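Local structure of DyP (Bjerkandera adusta, 3VXJ) at residues K38-K42 and L436-A442; Q107-F112 and I421-E426. The protein is a fungal dye-decolorizing peroxidase that binds heme b and probably uses peroxide to oxidise dyes and phenolic compounds. The contacts are given in a common frame with arbitrary orientation. Numbering follows the deposited sequence.

Contact 1: residues K38-K42 and L436-A442; sequences KTALK and LTATIAA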
loop_
_atom_site.group_PDB
_atom_site.type_symbol
_atom_site.label_atom_id
_atom_site.label_comp_id
_atom_site.label_asym_id
_atom_site.label_seq_id
_atom_site.Cartn_x
_atom_site.Cartn_y
_atom_site.Cartn_z
ATOM N N LYS A 38 23.661 7.994 15.906
ATOM C CA LYS A 38 23.094 9.327 16.049
ATOM C C LYS A 38 23.931 10.403 15.363
ATOM O O LYS A 38 23.377 11.267 14.698
ATOM C CB LYS A 38 22.872 9.663 17.522
ATOM C CG LYS A 38 21.731 8.860 18.137
ATOM C CD LYS A 38 21.547 9.161 19.597
ATOM C CE LYS A 38 20.474 8.253 20.161
ATOM N NZ LYS A 38 19.926 8.767 21.431
ATOM N N THR A 39 25.256 10.349 15.495
ATOM C CA THR A 39 26.091 11.317 14.800
ATOM C C THR A 39 26.063 11.088 13.286
ATOM O O THR A 39 25.992 12.051 12.516
ATOM C CB THR A 39 27.529 11.393 15.376
ATOM O OG1 THR A 39 28.288 12.365 14.640
ATOM C CG2 THR A 39 28.241 10.035 15.329
ATOM N N ALA A 40 26.084 9.826 12.859
ATOM C CA ALA A 40 25.910 9.521 11.431
ATOM C C ALA A 40 24.576 10.078 10.909
ATOM O O ALA A 40 24.514 10.604 9.801
ATOM C CB ALA A 40 26.009 8.024 11.179
ATOM N N LEU A 41 23.518 9.956 11.711
ATOM C CA LEU A 41 22.194 10.437 11.316
ATOM C C LEU A 41 22.168 11.953 11.134
ATOM O O LEU A 41 21.585 12.453 10.171
ATOM C CB LEU A 41 21.137 9.999 12.332
ATOM C CG LEU A 41 19.684 10.277 11.935
ATOM C CD1 LEU A 41 19.339 9.570 10.630
ATOM C CD2 LEU A 41 18.735 9.844 13.027
ATOM N N LYS A 42 22.808 12.676 12.050
ATOM C CA LYS A 42 22.905 14.129 11.948
ATOM C C LYS A 42 23.671 14.569 10.700
ATOM O O LYS A 42 23.364 15.611 10.128
ATOM C CB LYS A 42 23.514 14.722 13.219
ATOM C CG LYS A 42 22.544 14.729 14.396
ATOM C CD LYS A 42 23.218 15.138 15.701
ATOM C CE LYS A 42 22.189 15.595 16.723
ATOM N NZ LYS A 42 22.795 15.957 18.041
ATOM N N LEU A 436 14.061 13.991 13.297
ATOM C CA LEU A 436 15.167 13.066 13.065
ATOM C C LEU A 436 16.451 13.513 13.755
ATOM O O LEU A 436 17.142 12.708 14.380
ATOM C CB LEU A 436 15.415 12.873 11.572
ATOM C CG LEU A 436 14.418 11.990 10.820
ATOM C CD1 LEU A 436 14.734 12.028 9.343
ATOM C CD2 LEU A 436 14.430 10.552 11.324
ATOM N N THR A 437 16.763 14.799 13.644
ATOM C CA THR A 437 17.998 15.320 14.224
ATOM C C THR A 437 17.831 15.893 15.634
ATOM O O THR A 437 18.729 15.745 16.469
ATOM C CB THR A 437 18.692 16.338 13.280
ATOM O OG1 THR A 437 17.830 17.460 13.048
ATOM C CG2 THR A 437 19.030 15.666 11.953
ATOM N N ALA A 438 16.689 16.530 15.901
ATOM C CA ALA A 438 16.458 17.203 17.187
ATOM C C ALA A 438 16.025 16.244 18.294
ATOM O O ALA A 438 16.225 16.528 19.477
ATOM C CB ALA A 438 15.442 18.332 17.033
ATOM N N THR A 439 15.444 15.112 17.911
ATOM C CA THR A 439 14.929 14.145 18.884
ATOM C C THR A 439 15.606 12.789 18.746
ATOM O O THR A 439 16.276 12.331 19.679
ATOM C CB THR A 439 13.397 13.985 18.786
ATOM O OG1 THR A 439 12.779 15.266 18.946
ATOM C CG2 THR A 439 12.877 13.042 19.867
ATOM N N ILE A 440 15.456 12.153 17.585
ATOM C CA ILE A 440 15.967 10.789 17.406
ATOM C C ILE A 440 17.482 10.745 17.621
ATOM O O ILE A 440 18.010 9.809 18.238
ATOM C CB ILE A 440 15.603 10.188 16.015
ATOM C CG1 ILE A 440 14.087 10.226 15.759
ATOM C CG2 ILE A 440 16.146 8.765 15.883
ATOM C CD1 ILE A 440 13.206 9.601 16.852
ATOM N N ALA A 441 18.170 11.771 17.125
ATOM C CA ALA A 441 19.627 11.839 17.190
ATOM C C ALA A 441 20.174 12.642 18.373
ATOM O O ALA A 441 21.389 12.860 18.465
ATOM C CB ALA A 441 20.173 12.391 15.889
ATOM N N ALA A 442 19.295 13.078 19.273
ATOM C CA ALA A 442 19.711 13.867 20.434
ATOM C C ALA A 442 20.492 13.032 21.450
ATOM O O ALA A 442 21.383 13.542 22.128
ATOM C CB ALA A 442 18.506 14.529 21.095
ATOM O OXT ALA A 442 20.243 11.836 21.618
#
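Leu-436 opens the second segment with a backbone contact: its O lies 3.5 Å from CD2 of Leu-41. The next residue, Thr-437, meets Lys-42, with their CA atoms 5.5 Å apart and Lys-42 CE 3.5 Å from Thr-437 O, so the aliphatic part of the lysine lies along the helix backbone. Ile-440 returns to the interface, its CG2 4.0 Å from Leu-41 CD2, while its O approaches Lys-38 CE at 3.5 Å. The two helical pieces run antiparallel, their axes 158° apart in direction and 9.6 Å apart at closest approach. Helix 34-48 belongs to the N-terminal one of the two ferredoxin-like halves of the DyP fold, and helix 433-440 ends the chain against it; Leu-41 and Ile-440 both continue onto strand 65-71 of that half, at Leu-69 and Phe-71 respectively. The last helix widens before it stops: Ala-441 N makes a weak bond to Leu-436 O, 3.1 Å away, a pi-type i+5 turn, and Ala-441 is the first residue to leave helical angles. Its small side chain permits the tightest backbone approach, 4.4 Å between the CA atoms of Lys-38 and Ala-441, with Ala-441 CB 3.6 Å from Lys-38 O and 4.1 Å from Leu-41 CD2. At Ala-442 the chain terminus itself becomes the partner: Lys-38 NZ donates to OXT of Ala-442 at 3.1 Å, a hydrogen-bonded salt bridge, and also bonds Leu-79 O.

Contact 2: residues Q107-F112 and I421-E426; sequences QWVAPF and IPKGGE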
loop_
_atom_site.group_PDB
_atom_site.type_symbol
_atom_site.label_atom_id
_atom_site.label_comp_id
_atom_site.label_asym_id
_atom_site.label_seq_id
_atom_site.Cartn_x
_atom_site.Cartn_y
_atom_site.Cartn_z
ATOM N N GLN A 107 4.520 -18.799 6.467
ATOM C CA GLN A 107 5.018 -18.176 5.249
ATOM C C GLN A 107 5.892 -16.960 5.515
ATOM O O GLN A 107 6.551 -16.460 4.606
ATOM C CB GLN A 107 3.846 -17.806 4.330
ATOM C CG GLN A 107 3.074 -19.008 3.796
ATOM C CD GLN A 107 3.979 -20.001 3.093
ATOM O OE1 GLN A 107 4.747 -19.636 2.198
ATOM N NE2 GLN A 107 3.906 -21.261 3.505
ATOM N N TRP A 108 5.904 -16.491 6.758
ATOM C CA TRP A 108 6.801 -15.407 7.144
ATOM C C TRP A 108 8.252 -15.855 7.131
ATOM O O TRP A 108 8.575 -17.001 7.489
ATOM C CB TRP A 108 6.436 -14.884 8.532
ATOM C CG TRP A 108 5.360 -13.829 8.517
ATOM C CD1 TRP A 108 4.095 -13.951 8.005
ATOM C CD2 TRP A 108 5.453 -12.501 9.044
ATOM N NE1 TRP A 108 3.398 -12.778 8.172
ATOM C CE2 TRP A 108 4.208 -11.868 8.802
ATOM C CE3 TRP A 108 6.471 -11.776 9.683
ATOM C CZ2 TRP A 108 3.943 -10.549 9.197
ATOM C CZ3 TRP A 108 6.217 -10.462 10.069
ATOM C CH2 TRP A 108 4.957 -9.857 9.822
ATOM N N VAL A 109 9.125 -14.943 6.723
ATOM C CA VAL A 109 10.557 -15.244 6.698
ATOM C C VAL A 109 11.415 -14.188 7.387
ATOM O O VAL A 109 11.007 -13.025 7.551
ATOM C CB VAL A 109 11.098 -15.481 5.269
ATOM C CG1 VAL A 109 10.469 -16.723 4.647
ATOM C CG2 VAL A 109 10.880 -14.269 4.394
ATOM N N ALA A 110 12.609 -14.614 7.783
ATOM C CA ALA A 110 13.606 -13.720 8.355
ATOM C C ALA A 110 13.931 -12.590 7.371
ATOM O O ALA A 110 13.901 -12.794 6.158
ATOM C CB ALA A 110 14.858 -14.505 8.716
ATOM N N PRO A 111 14.244 -11.388 7.890
ATOM C CA PRO A 111 14.383 -11.033 9.297
ATOM C C PRO A 111 13.124 -10.441 9.926
ATOM O O PRO A 111 13.223 -9.739 10.926
ATOM C CB PRO A 111 15.479 -9.971 9.256
ATOM C CG PRO A 111 15.218 -9.254 7.993
ATOM C CD PRO A 111 14.670 -10.275 7.015
ATOM N N PHE A 112 11.955 -10.738 9.370
ATOM C CA PHE A 112 10.706 -10.155 9.879
ATOM C C PHE A 112 10.063 -10.929 11.020
ATOM O O PHE A 112 9.147 -10.413 11.657
ATOM C CB PHE A 112 9.695 -9.937 8.742
ATOM C CG PHE A 112 10.163 -8.945 7.714
ATOM C CD1 PHE A 112 9.886 -7.591 7.873
ATOM C CD2 PHE A 112 10.888 -9.356 6.599
ATOM C CE1 PHE A 112 10.316 -6.651 6.938
ATOM C CE2 PHE A 112 11.334 -8.411 5.655
ATOM C CZ PHE A 112 11.036 -7.060 5.830
ATOM N N ILE A 421 0.560 -13.707 -0.944
ATOM C CA ILE A 421 1.111 -14.389 0.217
ATOM C C ILE A 421 1.966 -13.418 1.029
ATOM O O ILE A 421 2.986 -12.939 0.530
ATOM C CB ILE A 421 2.007 -15.574 -0.212
ATOM C CG1 ILE A 421 1.290 -16.487 -1.223
ATOM C CG2 ILE A 421 2.490 -16.362 1.005
ATOM C CD1 ILE A 421 0.067 -17.223 -0.685
ATOM N N PRO A 422 1.556 -13.101 2.271
ATOM C CA PRO A 422 2.422 -12.261 3.106
ATOM C C PRO A 422 3.683 -13.015 3.521
ATOM O O PRO A 422 3.604 -14.118 4.080
ATOM C CB PRO A 422 1.539 -11.945 4.329
ATOM C CG PRO A 422 0.119 -12.243 3.879
ATOM C CD PRO A 422 0.265 -13.395 2.926
ATOM N N LYS A 423 4.839 -12.420 3.227
ATOM C CA LYS A 423 6.141 -13.023 3.528
ATOM C C LYS A 423 6.847 -12.315 4.679
ATOM O O LYS A 423 7.945 -12.709 5.071
ATOM C CB LYS A 423 7.044 -12.997 2.292
ATOM C CG LYS A 423 6.494 -13.741 1.072
ATOM C CD LYS A 423 6.241 -15.225 1.337
ATOM C CE LYS A 423 7.550 -16.001 1.521
ATOM N NZ LYS A 423 7.271 -17.403 1.934
ATOM N N GLY A 424 6.208 -11.292 5.228
ATOM C CA GLY A 424 6.805 -10.467 6.264
ATOM C C GLY A 424 6.282 -9.055 6.167
ATOM O O GLY A 424 5.661 -8.663 5.168
ATOM N N GLY A 425 6.547 -8.286 7.210
ATOM C CA GLY A 425 6.157 -6.892 7.255
ATOM C C GLY A 425 6.520 -6.306 8.596
ATOM O O GLY A 425 6.927 -7.026 9.514
ATOM N N GLU A 426 6.372 -4.993 8.710
ATOM C CA GLU A 426 6.649 -4.314 9.959
ATOM C C GLU A 426 5.879 -3.007 10.032
ATOM O O GLU A 426 5.447 -2.457 9.007
ATOM C CB GLU A 426 8.168 -4.100 10.142
ATOM C CG GLU A 426 8.608 -3.608 11.527
ATOM C CD GLU A 426 8.055 -4.476 12.650
ATOM O OE1 GLU A 426 8.780 -5.391 13.118
ATOM O OE2 GLU A 426 6.890 -4.253 13.050
HETATM O O HOH W 1 9.872 -7.473 11.674
#
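Lys-423 loses 93 Å² to the contact, more than any other residue of the two segments. Its CA-to-CB bond points away overall, but the chain, chi1 to chi3 all m, folds back, and NZ donates to Gln-107 O at 2.9 Å and weakly to Gln-107 OE1 at 3.4 Å. Its backbone O accepts from Val-109 N at 3.0 Å (N-H...O angle 154°) and has Trp-108 CA 3.6 Å away in a CA-H...O contact. Gln-107, with 67 Å² covered, adds an apolar touch, CB to Ile-421 CG2 at 3.9 Å. The Trp-108 indole lies flat on the strand: Gly-424 CA sits 3.6 Å from the centroid of its six-membered ring, 10° off the normal, a CH-pi contact. A CB on Gly-424 would fall 2.8 Å from Phe-112 CD2 and, at phi/psi 149/167, jam against Lys-423 O; either requires glycine. A water bridges Phe-112 O (3.0 Å) and Glu-426 OE1 (2.8 Å); Glu-426 OE2 accepts from Gln-94 N. The side chain of Pro-422 is about 8 Å from the bound heme. Phe-112 meets Phe-28 of strand 23-31 edge-to-face, and the loop lies on edge strand 420-430, which pairs with strand 216-225 in the antiparallel sheet of the C-terminal ferredoxin-like half.

Overall arrangement
From the N terminus, after strand 23-31 the chain forms helix 34-48, which supplies one side of contact 1, and then reaches the loop 107-112 between helix 98-101 and strand 119-125. Contact 2 closes a loop of 308 intervening residues when strand 420-430 arrives; helix 433-440 follows directly and closes contact 1 across 393 residues. Contact 2 is therefore nested inside contact 1, without crossing. Their centres are 29 Å apart and their nearest atoms about 15 Å, so they do not touch. Each joins the N-terminal half to the end of the chain: contact 2 brings a loop onto an edge strand of the C-terminal half's sheet, contact 1 pairs two helices.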